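Local coordinates for protein CrataBL (Crataeva tapia, PDB 4IHZ) that inhibits trypsin and probably, more strongly, factor Xa, and probably acts as a haemagglutinating lectin that binds glucose and N-acetylglucosamine, at residues N27-C33 with L77-E82. Sequence-based numbering, arbitrary orientation.
With NAG (2-acetamido-2-deoxy-beta-D-glucopyranose), chain C.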
# COMPACT_ATOMS: atom_id res chain seq x y z
N ASN A 27 -15.64 3.65 -3.18
CA ASN A 27 -15.52 2.83 -4.41
C ASN A 27 -15.10 3.65 -5.64
O ASN A 27 -15.49 3.30 -6.76
CB ASN A 27 -16.82 2.00 -4.71
CG ASN A 27 -16.57 0.80 -5.65
OD1 ASN A 27 -15.89 -0.14 -5.28
ND2 ASN A 27 -17.16 0.83 -6.87
N THR A 28 -14.33 4.72 -5.43
CA THR A 28 -13.75 5.49 -6.56
C THR A 28 -12.27 5.79 -6.32
O THR A 28 -11.85 5.93 -5.17
CB THR A 28 -14.53 6.81 -6.83
OG1 THR A 28 -14.28 7.75 -5.78
CG2 THR A 28 -16.04 6.59 -6.93
N SER A 29 -11.47 5.91 -7.39
CA SER A 29 -10.03 6.20 -7.25
C SER A 29 -9.79 7.50 -6.51
O SER A 29 -10.42 8.52 -6.80
CB SER A 29 -9.36 6.34 -8.63
OG SER A 29 -9.72 5.26 -9.45
N GLN A 30 -8.80 7.48 -5.63
CA GLN A 30 -8.38 8.63 -4.87
C GLN A 30 -6.93 9.00 -5.19
O GLN A 30 -6.09 8.13 -5.42
CB GLN A 30 -8.43 8.28 -3.38
CG GLN A 30 -9.81 7.84 -2.97
CD GLN A 30 -10.80 8.97 -3.06
OE1 GLN A 30 -10.53 10.08 -2.58
NE2 GLN A 30 -11.95 8.72 -3.68
N PRO A 31 -6.63 10.30 -5.20
CA PRO A 31 -5.25 10.75 -5.47
C PRO A 31 -4.28 10.40 -4.35
O PRO A 31 -3.08 10.23 -4.58
CB PRO A 31 -5.38 12.27 -5.61
CG PRO A 31 -6.63 12.60 -4.82
CD PRO A 31 -7.57 11.43 -5.05
N SER A 32 -4.81 10.35 -3.12
CA SER A 32 -4.07 9.97 -1.92
C SER A 32 -5.14 9.74 -0.87
O SER A 32 -6.31 10.17 -1.01
CB SER A 32 -3.11 11.07 -1.46
OG SER A 32 -3.81 12.26 -1.13
N CYS A 33 -4.75 9.05 0.19
CA CYS A 33 -5.65 8.75 1.29
C CYS A 33 -4.91 8.97 2.59
O CYS A 33 -4.49 8.01 3.23
CB CYS A 33 -6.10 7.30 1.22
SG CYS A 33 -7.07 6.90 -0.27
N LEU A 77 -9.99 -5.00 -4.73
CA LEU A 77 -10.19 -3.60 -5.08
C LEU A 77 -9.47 -2.74 -4.04
O LEU A 77 -9.44 -3.10 -2.85
CB LEU A 77 -11.68 -3.24 -5.07
CG LEU A 77 -12.53 -3.83 -6.17
CD1 LEU A 77 -13.98 -3.45 -5.86
CD2 LEU A 77 -12.02 -3.26 -7.50
N TRP A 78 -8.80 -1.69 -4.51
CA TRP A 78 -8.19 -0.75 -3.55
C TRP A 78 -8.05 0.59 -4.27
O TRP A 78 -7.40 0.67 -5.30
CB TRP A 78 -6.80 -1.26 -3.12
CG TRP A 78 -6.34 -0.61 -1.90
CD1 TRP A 78 -5.28 0.24 -1.75
CD2 TRP A 78 -6.95 -0.73 -0.62
NE1 TRP A 78 -5.19 0.66 -0.44
CE2 TRP A 78 -6.20 0.07 0.29
CE3 TRP A 78 -8.04 -1.46 -0.14
CZ2 TRP A 78 -6.52 0.19 1.65
CZ3 TRP A 78 -8.36 -1.34 1.23
CH2 TRP A 78 -7.59 -0.55 2.11
N PHE A 79 -8.60 1.63 -3.67
CA PHE A 79 -8.72 2.90 -4.37
C PHE A 79 -7.72 3.93 -3.89
O PHE A 79 -7.75 5.08 -4.36
CB PHE A 79 -10.14 3.43 -4.21
CG PHE A 79 -11.15 2.53 -4.86
CD1 PHE A 79 -11.34 2.58 -6.26
CD2 PHE A 79 -11.85 1.57 -4.10
CE1 PHE A 79 -12.26 1.74 -6.89
CE2 PHE A 79 -12.76 0.69 -4.76
CZ PHE A 79 -12.97 0.79 -6.15
N CYS A 80 -6.83 3.51 -3.01
CA CYS A 80 -5.80 4.42 -2.46
C CYS A 80 -4.46 4.02 -3.04
O CYS A 80 -4.23 2.85 -3.35
CB CYS A 80 -5.72 4.25 -0.92
SG CYS A 80 -7.21 4.84 -0.10
N PRO A 81 -3.53 4.97 -3.16
CA PRO A 81 -2.18 4.58 -3.52
C PRO A 81 -1.45 3.90 -2.37
O PRO A 81 -0.54 3.11 -2.62
CB PRO A 81 -1.47 5.90 -3.82
CG PRO A 81 -2.48 6.98 -3.75
CD PRO A 81 -3.74 6.44 -3.15
N GLU A 82 -1.85 4.20 -1.14
CA GLU A 82 -1.18 3.65 0.04
C GLU A 82 -1.61 2.19 0.34
O GLU A 82 -2.53 1.66 -0.32
CB GLU A 82 -1.50 4.52 1.26
CG GLU A 82 -1.10 6.00 1.11
CD GLU A 82 -2.20 6.89 0.49
OE1 GLU A 82 -3.16 6.37 -0.09
OE2 GLU A 82 -2.06 8.12 0.59
C1 NAG C . -16.95 -0.23 -7.84
C2 NAG C . -18.03 -0.53 -8.91
C3 NAG C . -17.62 -1.64 -9.90
C4 NAG C . -16.23 -1.35 -10.45
C5 NAG C . -15.25 -1.10 -9.28
C6 NAG C . -13.85 -0.78 -9.78
C7 NAG C . -20.33 -0.18 -8.19
C8 NAG C . -21.48 -0.72 -7.38
N2 NAG C . -19.22 -0.92 -8.19
O3 NAG C . -18.54 -1.75 -10.98
O4 NAG C . -15.76 -2.42 -11.28
O5 NAG C . -15.70 -0.01 -8.49
O6 NAG C . -13.92 0.47 -10.42
O7 NAG C . -20.44 0.88 -8.81
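Gln30 and Phe79 join the two irregular loops through one backbone hydrogen bond, Gln30 N to Phe79 O at 2.9 Å, with the CA atoms of Ser29 and Phe79 4.6 Å apart. One face of the Phe79 ring lies against the backbone of Asn27 and Thr28. Asn27 CA sits over its face in a CH-pi contact, 3.8 Å from the ring centroid, and Thr28 N lies over the same face. The Asn27 side chain carries the N-linked glycan, with ND2 bonded to C1 of the first N-acetylglucosamine. Its CG is anti to the backbone N (chi1 -160°), which brings OD1 to 3.2 Å from Phe79 CZ. The sugar ring oxygen O5 meets the edge of the phenyl ring, and Leu77 CD2 touches the sugar at C6. Gln30 bends at chi2, and its NE2 donates to Thr28 O from above the carbonyl plane. A disulfide ties Cys33 SG to Cys80 SG at 2.1 Å, with chi3 -88°. Beyond it, Glu82 OE2 accepts Cys33 N at 2.9 Å in a nearly straight bond on its syn side. Pro81 packs its CG against Pro31 O, 3.4 Å away. Trp78 packs on Asn23 and Leu24 of helix 22-26 and on Trp78 of the second subunit. Asp76 of the second subunit is hydrogen-bonded to Ser29 OG through OD1 and to the attached glycan through OD2. In this beta-trefoil, probably of the Kunitz-type inhibitor family, the disulfide links the loop between helix 22-26 and strand 38-40 to the loop between strands 69-72 and 87-91, while Phe79 also rests on Leu24 of that helix.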